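Local coordinates for protein putative aspartyl-tRNA synthetase (Leishmania major, PDB 6OD8) that probably charges tRNA(Asp) with L-aspartate at the expense of ATP, releasing AMP and diphosphate, as a class II aminoacyl-tRNA synthetase, at residues 323-328 against 447-452; 327-332 against 399-404; 443-448 against 473-478. All coordinates share one frame; numbering follows the deposited sequence.

Contact 1. Residues 323-328 against 447-452; sequences HYYEVL and ISDRFP. With EDO (1,2-ethanediol), chain E.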
loop_
_atom_site.group_PDB
_atom_site.type_symbol
_atom_site.label_atom_id
_atom_site.label_comp_id
_atom_site.label_asym_id
_atom_site.label_seq_id
_atom_site.Cartn_x
_atom_site.Cartn_y
_atom_site.Cartn_z
ATOM N N HIS A 323 8.028 -26.001 -8.295
ATOM C CA HIS A 323 8.607 -26.176 -6.967
ATOM C C HIS A 323 8.404 -24.922 -6.130
ATOM O O HIS A 323 8.498 -23.798 -6.632
ATOM C CB HIS A 323 10.102 -26.477 -7.090
ATOM C CG HIS A 323 10.682 -27.227 -5.933
ATOM N ND1 HIS A 323 10.907 -26.646 -4.706
ATOM C CD2 HIS A 323 11.136 -28.504 -5.836
ATOM C CE1 HIS A 323 11.432 -27.542 -3.885
ATOM N NE2 HIS A 323 11.599 -28.674 -4.551
ATOM N N TYR A 324 8.182 -25.122 -4.830
ATOM C CA TYR A 324 8.091 -23.963 -3.959
ATOM C C TYR A 324 9.413 -23.227 -3.803
ATOM O O TYR A 324 9.396 -22.102 -3.298
ATOM C CB TYR A 324 7.557 -24.359 -2.577
ATOM C CG TYR A 324 8.555 -25.077 -1.698
ATOM C CD1 TYR A 324 9.292 -24.382 -0.739
ATOM C CD2 TYR A 324 8.752 -26.455 -1.811
ATOM C CE1 TYR A 324 10.197 -25.027 0.078
ATOM C CE2 TYR A 324 9.651 -27.108 -1.001
ATOM C CZ TYR A 324 10.371 -26.399 -0.059
ATOM O OH TYR A 324 11.264 -27.063 0.755
ATOM N N TYR A 325 10.556 -23.813 -4.205
ATOM C CA TYR A 325 11.785 -23.026 -4.246
ATOM C C TYR A 325 11.659 -21.824 -5.177
ATOM O O TYR A 325 12.432 -20.874 -5.042
ATOM C CB TYR A 325 12.994 -23.877 -4.681
ATOM C CG TYR A 325 13.467 -24.857 -3.622
ATOM C CD1 TYR A 325 14.309 -25.913 -3.949
ATOM C CD2 TYR A 325 13.061 -24.728 -2.290
ATOM C CE1 TYR A 325 14.720 -26.821 -2.980
ATOM C CE2 TYR A 325 13.484 -25.629 -1.308
ATOM C CZ TYR A 325 14.313 -26.671 -1.668
ATOM O OH TYR A 325 14.743 -27.569 -0.714
ATOM N N GLU A 326 10.704 -21.842 -6.121
ATOM C CA GLU A 326 10.462 -20.654 -6.933
ATOM C C GLU A 326 9.950 -19.502 -6.076
ATOM O O GLU A 326 10.281 -18.333 -6.330
ATOM C CB GLU A 326 9.464 -20.981 -8.045
ATOM C CG GLU A 326 9.987 -22.053 -8.983
ATOM C CD GLU A 326 8.909 -22.596 -9.909
ATOM O OE1 GLU A 326 8.073 -21.801 -10.392
ATOM O OE2 GLU A 326 8.917 -23.812 -10.153
ATOM N N VAL A 327 9.118 -19.824 -5.074
ATOM C CA VAL A 327 8.640 -18.845 -4.096
ATOM C C VAL A 327 9.783 -18.356 -3.220
ATOM O O VAL A 327 9.948 -17.151 -2.985
ATOM C CB VAL A 327 7.525 -19.454 -3.229
ATOM C CG1 VAL A 327 7.076 -18.424 -2.162
ATOM C CG2 VAL A 327 6.355 -19.902 -4.096
ATOM N N LEU A 328 10.578 -19.292 -2.707
ATOM C CA LEU A 328 11.707 -18.946 -1.869
ATOM C C LEU A 328 12.733 -18.118 -2.637
ATOM O O LEU A 328 13.330 -17.188 -2.079
ATOM C CB LEU A 328 12.319 -20.249 -1.316
ATOM C CG LEU A 328 13.590 -20.115 -0.501
ATOM C CD1 LEU A 328 13.307 -19.229 0.722
ATOM C CD2 LEU A 328 14.060 -21.522 -0.089
ATOM N N ILE A 447 17.128 -19.146 6.179
ATOM C CA ILE A 447 15.855 -19.843 6.071
ATOM C C ILE A 447 16.047 -21.286 6.521
ATOM O O ILE A 447 17.111 -21.867 6.308
ATOM C CB ILE A 447 15.256 -19.750 4.650
ATOM C CG1 ILE A 447 15.890 -20.758 3.708
ATOM C CG2 ILE A 447 15.443 -18.349 4.094
ATOM C CD1 ILE A 447 15.107 -22.060 3.562
ATOM N N SER A 448 15.018 -21.835 7.177
ATOM C CA SER A 448 14.933 -23.236 7.559
ATOM C C SER A 448 13.905 -23.883 6.650
ATOM O O SER A 448 12.755 -23.441 6.609
ATOM C CB SER A 448 14.515 -23.405 9.024
ATOM O OG SER A 448 14.447 -24.799 9.381
ATOM N N ASP A 449 14.320 -24.947 5.961
ATOM C CA ASP A 449 13.600 -25.538 4.844
ATOM C C ASP A 449 12.939 -26.858 5.242
ATOM O O ASP A 449 13.570 -27.704 5.882
ATOM C CB ASP A 449 14.587 -25.759 3.692
ATOM C CG ASP A 449 13.919 -26.206 2.444
ATOM O OD1 ASP A 449 12.785 -25.741 2.204
ATOM O OD2 ASP A 449 14.523 -27.018 1.700
ATOM N N ARG A 450 11.670 -27.028 4.845
ATOM C CA ARG A 450 10.895 -28.268 4.962
ATOM C C ARG A 450 10.394 -28.503 6.382
ATOM O O ARG A 450 10.866 -29.416 7.076
ATOM C CB ARG A 450 11.705 -29.482 4.498
ATOM C CG ARG A 450 11.540 -29.854 3.054
ATOM C CD ARG A 450 12.074 -31.264 2.799
ATOM N NE ARG A 450 11.739 -31.724 1.453
ATOM C CZ ARG A 450 11.513 -32.993 1.128
ATOM N NH1 ARG A 450 11.584 -33.937 2.058
ATOM N NH2 ARG A 450 11.209 -33.315 -0.125
ATOM N N PHE A 451 9.399 -27.731 6.797
ATOM C CA PHE A 451 8.917 -27.817 8.170
ATOM C C PHE A 451 8.045 -29.050 8.374
ATOM O O PHE A 451 7.434 -29.546 7.422
ATOM C CB PHE A 451 8.118 -26.568 8.534
ATOM C CG PHE A 451 8.930 -25.538 9.244
ATOM C CD1 PHE A 451 8.638 -25.178 10.547
ATOM C CD2 PHE A 451 10.011 -24.956 8.611
ATOM C CE1 PHE A 451 9.403 -24.214 11.219
ATOM C CE2 PHE A 451 10.775 -24.014 9.259
ATOM C CZ PHE A 451 10.477 -23.644 10.572
ATOM N N PRO A 452 7.960 -29.545 9.611
ATOM C CA PRO A 452 7.082 -30.688 9.881
ATOM C C PRO A 452 5.617 -30.336 9.637
ATOM O O PRO A 452 5.171 -29.210 9.897
ATOM C CB PRO A 452 7.351 -31.007 11.359
ATOM C CG PRO A 452 8.641 -30.321 11.679
ATOM C CD PRO A 452 8.665 -29.098 10.829
HETATM C C1 EDO E . 17.960 -26.757 2.265
HETATM O O1 EDO E . 17.491 -25.842 1.272
HETATM C C2 EDO E . 19.425 -26.465 2.589
HETATM O O2 EDO E . 20.294 -27.192 1.712
HETATM O O HOH W 1 12.064 -29.594 -0.226
#
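Asp449 holds out its carboxylate to two tyrosine hydroxyls, one for each oxygen. Tyr324 OH donates to Asp449 OD1 and Tyr325 OH to Asp449 OD2, each at a very short 2.5 Å. With CG anti to the backbone N (chi1 -173°), the aspartate swings off the end of its strand toward the start of helix 325-342, and both oxygens come in at the edges of the phenol rings. Neither ring is coplanar with the carboxylate: the Tyr324 plane is turned from it by 41°, the Tyr325 plane by 47°. Two donors probably stabilise the negative charge of this buried group. A 1,2-ethanediol, probably from the crystallisation liquor, adds a weak bond to Asp449 OD2, the third to the carboxylate.

Tyr324 OH does more than donate. Water 1 donates a hydrogen bond to Tyr324 OH at 2.8 Å and accepts one from Arg450 NE; the guanidinium of Arg450 goes on to a salt bridge with Asp465. Arg450 CG also rests 3.6 Å from Tyr324 OH. Behind the tyrosines, His323 and Glu326 form a capping box, and His323 CE1 lies over the centre of the Tyr325 ring, 3.2 Å above its plane, which probably helps to hold that ring.

One turn further along the helix the contact becomes purely apolar. Leu328 and Ile447 reach toward each other tip to tip, Leu328 CD2 meeting Ile447 CD1 at 3.8 Å. Tyr324 N is hydrogen-bonded to Ser65 of the second subunit, so this corner lies near the dimer interface. Helix 325-342 follows the antiparallel strands 289-297 and 310-319, an order consistent with class II motif 2, and packs on the large mixed sheet of the synthetase catalytic domain.

Contact 2. Residues 327-332 against 399-404; sequences VLDVAE and MLRINY. With EDO (1,2-ethanediol), chain H.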
loop_
_atom_site.group_PDB
_atom_site.type_symbol
_atom_site.label_atom_id
_atom_site.label_comp_id
_atom_site.label_asym_id
_atom_site.label_seq_id
_atom_site.Cartn_x
_atom_site.Cartn_y
_atom_site.Cartn_z
ATOM N N VAL A 327 9.118 -19.824 -5.074
ATOM C CA VAL A 327 8.640 -18.845 -4.096
ATOM C C VAL A 327 9.783 -18.356 -3.220
ATOM O O VAL A 327 9.948 -17.151 -2.985
ATOM C CB VAL A 327 7.525 -19.454 -3.229
ATOM C CG1 VAL A 327 7.076 -18.424 -2.162
ATOM C CG2 VAL A 327 6.355 -19.902 -4.096
ATOM N N LEU A 328 10.578 -19.292 -2.707
ATOM C CA LEU A 328 11.707 -18.946 -1.869
ATOM C C LEU A 328 12.733 -18.118 -2.637
ATOM O O LEU A 328 13.330 -17.188 -2.079
ATOM C CB LEU A 328 12.319 -20.249 -1.316
ATOM C CG LEU A 328 13.590 -20.115 -0.501
ATOM C CD1 LEU A 328 13.307 -19.229 0.722
ATOM C CD2 LEU A 328 14.060 -21.522 -0.089
ATOM N N ASP A 329 12.940 -18.427 -3.921
ATOM C CA ASP A 329 13.818 -17.611 -4.757
ATOM C C ASP A 329 13.359 -16.151 -4.773
ATOM O O ASP A 329 14.175 -15.228 -4.633
ATOM C CB ASP A 329 13.856 -18.161 -6.191
ATOM C CG ASP A 329 14.641 -19.460 -6.331
ATOM O OD1 ASP A 329 15.335 -19.885 -5.384
ATOM O OD2 ASP A 329 14.543 -20.078 -7.421
ATOM N N VAL A 330 12.053 -15.924 -4.964
ATOM C CA VAL A 330 11.522 -14.558 -4.988
ATOM C C VAL A 330 11.673 -13.900 -3.624
ATOM O O VAL A 330 12.112 -12.756 -3.518
ATOM C CB VAL A 330 10.054 -14.562 -5.462
ATOM C CG1 VAL A 330 9.339 -13.255 -5.116
ATOM C CG2 VAL A 330 10.022 -14.801 -6.996
ATOM N N ALA A 331 11.324 -14.625 -2.560
ATOM C CA ALA A 331 11.387 -14.073 -1.204
ATOM C C ALA A 331 12.807 -13.652 -0.836
ATOM O O ALA A 331 13.009 -12.600 -0.220
ATOM C CB ALA A 331 10.853 -15.109 -0.211
ATOM N N GLU A 332 13.808 -14.470 -1.190
ATOM C CA GLU A 332 15.188 -14.109 -0.867
ATOM C C GLU A 332 15.652 -12.906 -1.677
ATOM O O GLU A 332 16.370 -12.036 -1.159
ATOM C CB GLU A 332 16.124 -15.292 -1.120
ATOM C CG GLU A 332 16.009 -16.396 -0.093
ATOM C CD GLU A 332 16.853 -17.607 -0.458
ATOM O OE1 GLU A 332 17.311 -17.677 -1.620
ATOM O OE2 GLU A 332 17.063 -18.487 0.409
ATOM N N MET A 399 22.550 -16.151 0.443
ATOM C CA MET A 399 21.606 -16.230 1.552
ATOM C C MET A 399 21.411 -17.679 1.988
ATOM O O MET A 399 21.053 -18.543 1.174
ATOM C CB MET A 399 20.288 -15.556 1.165
ATOM C CG MET A 399 20.496 -14.038 1.103
ATOM S SD MET A 399 19.127 -13.122 0.334
ATOM C CE MET A 399 17.993 -13.122 1.662
ATOM N N LEU A 400 21.626 -17.919 3.286
ATOM C CA LEU A 400 21.771 -19.268 3.839
ATOM C C LEU A 400 20.439 -20.013 3.963
ATOM O O LEU A 400 19.458 -19.479 4.485
ATOM C CB LEU A 400 22.432 -19.176 5.215
ATOM C CG LEU A 400 22.761 -20.482 5.916
ATOM C CD1 LEU A 400 23.924 -21.075 5.152
ATOM C CD2 LEU A 400 23.146 -20.180 7.361
ATOM N N ARG A 401 20.432 -21.271 3.517
ATOM C CA ARG A 401 19.310 -22.194 3.645
ATOM C C ARG A 401 19.826 -23.424 4.372
ATOM O O ARG A 401 20.882 -23.940 4.007
ATOM C CB ARG A 401 18.766 -22.620 2.274
ATOM C CG ARG A 401 18.352 -21.493 1.358
ATOM C CD ARG A 401 17.798 -22.041 0.047
ATOM N NE ARG A 401 17.425 -20.968 -0.879
ATOM C CZ ARG A 401 16.897 -21.174 -2.081
ATOM N NH1 ARG A 401 16.668 -22.417 -2.500
ATOM N NH2 ARG A 401 16.603 -20.138 -2.866
ATOM N N ILE A 402 19.111 -23.871 5.412
ATOM C CA ILE A 402 19.433 -25.104 6.128
ATOM C C ILE A 402 18.152 -25.918 6.201
ATOM O O ILE A 402 17.100 -25.395 6.583
ATOM C CB ILE A 402 20.001 -24.853 7.543
ATOM C CG1 ILE A 402 21.224 -23.934 7.487
ATOM C CG2 ILE A 402 20.399 -26.187 8.227
ATOM C CD1 ILE A 402 21.785 -23.586 8.859
ATOM N N ASN A 403 18.240 -27.179 5.803
ATOM C CA ASN A 403 17.118 -28.092 5.970
ATOM C C ASN A 403 16.726 -28.182 7.444
ATOM O O ASN A 403 17.585 -28.187 8.335
ATOM C CB ASN A 403 17.507 -29.469 5.429
ATOM C CG ASN A 403 16.487 -30.511 5.748
ATOM O OD1 ASN A 403 16.573 -31.192 6.769
ATOM N ND2 ASN A 403 15.499 -30.645 4.887
ATOM N N TYR A 404 15.417 -28.264 7.692
ATOM C CA TYR A 404 14.886 -28.336 9.047
ATOM C C TYR A 404 15.542 -29.452 9.867
ATOM O O TYR A 404 15.859 -29.262 11.052
ATOM C CB TYR A 404 13.367 -28.542 8.983
ATOM C CG TYR A 404 12.676 -28.445 10.321
ATOM C CD1 TYR A 404 12.158 -27.238 10.758
ATOM C CD2 TYR A 404 12.526 -29.570 11.145
ATOM C CE1 TYR A 404 11.521 -27.133 11.979
ATOM C CE2 TYR A 404 11.884 -29.476 12.373
ATOM C CZ TYR A 404 11.388 -28.255 12.784
ATOM O OH TYR A 404 10.751 -28.130 14.000
HETATM C C1 EDO H . 18.271 -15.358 -3.852
HETATM O O1 EDO H . 18.911 -14.436 -4.749
HETATM C C2 EDO H . 17.591 -16.490 -4.608
HETATM O O2 EDO H . 16.934 -15.969 -5.769
HETATM O O HOH W 2 16.178 -22.514 -5.319
HETATM O O HOH W 3 20.031 -18.342 -1.161
#
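Arg401 extends from its strand to the side of the helix and lays its guanidinium between two acids one turn apart, Asp329 and Glu332. It takes Glu332 side-on: NE bonds to Glu332 OE2 at 2.8 Å, and NH2 to Glu332 OE1 at the same 2.8 Å. The two flat groups are far from coplanar, their planes 52° apart, and OE1 is approached from above the carboxylate although it lies in the guanidinium plane. Asp329 crosses the arginine at about a right angle, with the planes only 33° apart; its OD1 sits at the guanidinium edge, 2.8 Å from Arg401 NH2, which thus serves both acids. Water 2 bridges Asp329 OD1 and Arg401 NH1. The other oxygen of Asp329, OD2, is hydrogen-bonded to Tyr68 of the second subunit, which ties this salt-bridge network to the dimer.

Helix 325-342 here packs on the sheet of the class II catalytic domain, its short segment at 143° to strand 400-403, and the arginine spans the gap between them. Leu328 supplies the apolar cover: its CD2 stands 3.4 Å above the guanidinium plane, over the centre of one face, while the acids keep to the edge.

At the other end of the contact Met399 brings SD to 3.3 Å from Glu332 O, and the bend at its last torsion turns CE against Glu332 CA. Water 3 donates both to Glu332 OE1 and to Met399 O, linking the network to the backbone of Met399. An ethanediol molecule, probably from the crystallisation liquor, lies beside Glu332 and donates to Asp329 O.

Contact 3. Residues 443-448 against 473-478; sequences TDFFIS and YDMFIR. With EDO (1,2-ethanediol), chain K.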
loop_
_atom_site.group_PDB
_atom_site.type_symbol
_atom_site.label_atom_id
_atom_site.label_comp_id
_atom_site.label_asym_id
_atom_site.label_seq_id
_atom_site.Cartn_x
_atom_site.Cartn_y
_atom_site.Cartn_z
ATOM N N THR A 443 25.969 -15.021 9.838
ATOM C CA THR A 443 24.858 -14.281 9.270
ATOM C C THR A 443 23.715 -14.178 10.272
ATOM O O THR A 443 23.499 -15.078 11.091
ATOM C CB THR A 443 24.349 -14.907 7.961
ATOM O OG1 THR A 443 23.299 -14.090 7.427
ATOM C CG2 THR A 443 23.838 -16.321 8.195
ATOM N N ASP A 444 23.013 -13.044 10.209
ATOM C CA ASP A 444 21.826 -12.750 11.004
ATOM C C ASP A 444 20.531 -13.138 10.300
ATOM O O ASP A 444 19.454 -12.918 10.868
ATOM C CB ASP A 444 21.736 -11.240 11.330
ATOM C CG ASP A 444 22.931 -10.723 12.112
ATOM O OD1 ASP A 444 23.341 -11.359 13.104
ATOM O OD2 ASP A 444 23.450 -9.654 11.732
ATOM N N PHE A 445 20.611 -13.709 9.089
ATOM C CA PHE A 445 19.454 -14.013 8.254
ATOM C C PHE A 445 19.600 -15.409 7.668
ATOM O O PHE A 445 20.640 -15.720 7.087
ATOM C CB PHE A 445 19.332 -13.004 7.110
ATOM C CG PHE A 445 18.067 -13.162 6.294
ATOM C CD1 PHE A 445 16.929 -12.442 6.617
ATOM C CD2 PHE A 445 18.009 -14.049 5.232
ATOM C CE1 PHE A 445 15.757 -12.580 5.882
ATOM C CE2 PHE A 445 16.837 -14.194 4.503
ATOM C CZ PHE A 445 15.715 -13.465 4.829
ATOM N N PHE A 446 18.560 -16.234 7.771
ATOM C CA PHE A 446 18.653 -17.566 7.179
ATOM C C PHE A 446 17.254 -18.147 7.042
ATOM O O PHE A 446 16.294 -17.683 7.668
ATOM C CB PHE A 446 19.572 -18.493 7.985
ATOM C CG PHE A 446 18.947 -19.055 9.241
ATOM C CD1 PHE A 446 18.351 -20.302 9.227
ATOM C CD2 PHE A 446 18.954 -18.330 10.431
ATOM C CE1 PHE A 446 17.774 -20.842 10.386
ATOM C CE2 PHE A 446 18.352 -18.839 11.573
ATOM C CZ PHE A 446 17.777 -20.095 11.553
ATOM N N ILE A 447 17.128 -19.146 6.179
ATOM C CA ILE A 447 15.855 -19.843 6.071
ATOM C C ILE A 447 16.047 -21.286 6.521
ATOM O O ILE A 447 17.111 -21.867 6.308
ATOM C CB ILE A 447 15.256 -19.750 4.650
ATOM C CG1 ILE A 447 15.890 -20.758 3.708
ATOM C CG2 ILE A 447 15.443 -18.349 4.094
ATOM C CD1 ILE A 447 15.107 -22.060 3.562
ATOM N N SER A 448 15.018 -21.835 7.177
ATOM C CA SER A 448 14.933 -23.236 7.559
ATOM C C SER A 448 13.905 -23.883 6.650
ATOM O O SER A 448 12.755 -23.441 6.609
ATOM C CB SER A 448 14.515 -23.405 9.024
ATOM O OG SER A 448 14.447 -24.799 9.381
ATOM N N TYR A 473 8.867 -23.244 4.298
ATOM C CA TYR A 473 10.080 -22.765 4.956
ATOM C C TYR A 473 9.716 -21.610 5.885
ATOM O O TYR A 473 8.669 -20.972 5.741
ATOM C CB TYR A 473 11.145 -22.314 3.929
ATOM C CG TYR A 473 10.674 -21.092 3.179
ATOM C CD1 TYR A 473 10.861 -19.807 3.704
ATOM C CD2 TYR A 473 9.982 -21.220 1.979
ATOM C CE1 TYR A 473 10.372 -18.675 3.048
ATOM C CE2 TYR A 473 9.494 -20.096 1.303
ATOM C CZ TYR A 473 9.690 -18.832 1.841
ATOM O OH TYR A 473 9.196 -17.735 1.173
ATOM N N ASP A 474 10.618 -21.323 6.823
ATOM C CA ASP A 474 10.570 -20.108 7.625
ATOM C C ASP A 474 11.847 -19.316 7.378
ATOM O O ASP A 474 12.918 -19.898 7.187
ATOM C CB ASP A 474 10.485 -20.404 9.133
ATOM C CG ASP A 474 9.061 -20.571 9.644
ATOM O OD1 ASP A 474 8.115 -20.666 8.833
ATOM O OD2 ASP A 474 8.906 -20.623 10.888
ATOM N N MET A 475 11.730 -17.993 7.414
ATOM C CA MET A 475 12.872 -17.089 7.445
ATOM C C MET A 475 13.024 -16.451 8.814
ATOM O O MET A 475 12.041 -16.099 9.470
ATOM C CB MET A 475 12.745 -15.951 6.427
ATOM C CG MET A 475 12.608 -16.407 5.011
ATOM S SD MET A 475 12.430 -14.983 3.900
ATOM C CE MET A 475 13.232 -15.634 2.435
ATOM N N PHE A 476 14.276 -16.231 9.200
ATOM C CA PHE A 476 14.616 -15.703 10.509
ATOM C C PHE A 476 15.523 -14.488 10.351
ATOM O O PHE A 476 16.454 -14.490 9.534
ATOM C CB PHE A 476 15.314 -16.770 11.377
ATOM C CG PHE A 476 14.462 -17.993 11.644
ATOM C CD1 PHE A 476 13.687 -18.072 12.794
ATOM C CD2 PHE A 476 14.434 -19.052 10.744
ATOM C CE1 PHE A 476 12.883 -19.179 13.037
ATOM C CE2 PHE A 476 13.629 -20.169 10.979
ATOM C CZ PHE A 476 12.867 -20.245 12.137
ATOM N N ILE A 477 15.248 -13.459 11.148
ATOM C CA ILE A 477 16.111 -12.294 11.281
ATOM C C ILE A 477 16.490 -12.174 12.747
ATOM O O ILE A 477 15.608 -12.126 13.613
ATOM C CB ILE A 477 15.420 -10.996 10.808
ATOM C CG1 ILE A 477 14.988 -11.097 9.343
ATOM C CG2 ILE A 477 16.360 -9.814 10.998
ATOM C CD1 ILE A 477 14.290 -9.813 8.827
ATOM N N ARG A 478 17.795 -12.115 13.021
ATOM C CA ARG A 478 18.309 -12.070 14.389
ATOM C C ARG A 478 17.640 -13.117 15.284
ATOM O O ARG A 478 17.256 -12.837 16.421
ATOM C CB ARG A 478 18.156 -10.663 14.986
ATOM C CG ARG A 478 18.781 -9.531 14.175
ATOM C CD ARG A 478 18.884 -8.280 15.023
ATOM N NE ARG A 478 19.166 -7.092 14.226
ATOM C CZ ARG A 478 20.389 -6.622 13.977
ATOM N NH1 ARG A 478 21.450 -7.250 14.457
ATOM N NH2 ARG A 478 20.548 -5.515 13.252
HETATM C C1 EDO K . 21.085 -14.290 16.063
HETATM O O1 EDO K . 21.777 -14.085 17.295
HETATM C C2 EDO K . 21.811 -13.596 14.929
HETATM O O2 EDO K . 21.572 -12.185 14.976
HETATM O O HOH W 4 24.328 -7.816 13.117
#
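Phe446 and Phe476 sit abreast on one face of the sheet, their planes 15° apart but slid so that the rings barely overlap. Phe476 CD2 lies over the rim of one Phe446 face, 3.6 Å from Phe446 CZ; chi1 of 78° sets Phe446 CG between the backbone N and the carbonyl carbon, and from there the ring lies beside Phe476. Ser448 CB closes against the edge of the Phe476 ring. The other face is also closely packed: Ile447 CG2 touches Met475 CG at 3.6 Å, Phe445 CD1 meets Ile477 CG1 at 3.6 Å, and Met475 SD stands 3.7 Å from Phe445 CZ in an oblique Met-aromatic contact. Helix 325-342 covers this side through Ala331 and Phe335.

The strands are antiparallel neighbours in the central sheet of the class II catalytic domain. Phe446 and Phe476 make a hydrogen-bonded pair, its two N-H···O hydrogen bonds unequal: Phe476 N to Phe446 O is 2.9 Å, Phe446 N to Phe476 O a longer 3.3 Å.

Beyond the strand ends the contact opens out, and Asp444 and Arg478 are partly exposed where the pairs before them are buried. Arg478 N still bonds to Asp444 O, but the two charged groups do not join: Asp444 OD2 stays 4.1 Å from Arg478 NH1, well out of the guanidinium plane. Asp444 pairs instead with Lys438, and Arg478 with the carbonyl of Leu536, while an ethanediol donates to Asp444 OD1.

All three contacts belong to the class II catalytic domain and lie close together. The centres of contacts 1 and 2 are about 6 Å apart, those of contacts 2 and 3 about 8 Å, and those of contacts 1 and 3 about 12 Å. Contacts 1 and 2 start from successive turns of helix 325-342 and share Leu328; contacts 1 and 3 share strand 445-449. That strand sits between 400-403, its parallel neighbour, and 472-477, its antiparallel one, so contact 3 joins two strands of the surface on which the helix rests. Along the chain the helix comes first, then the three strands in turn. Residues far apart in sequence thus form one continuous helix-on-sheet unit, which the second subunit touches at contacts 1 and 2.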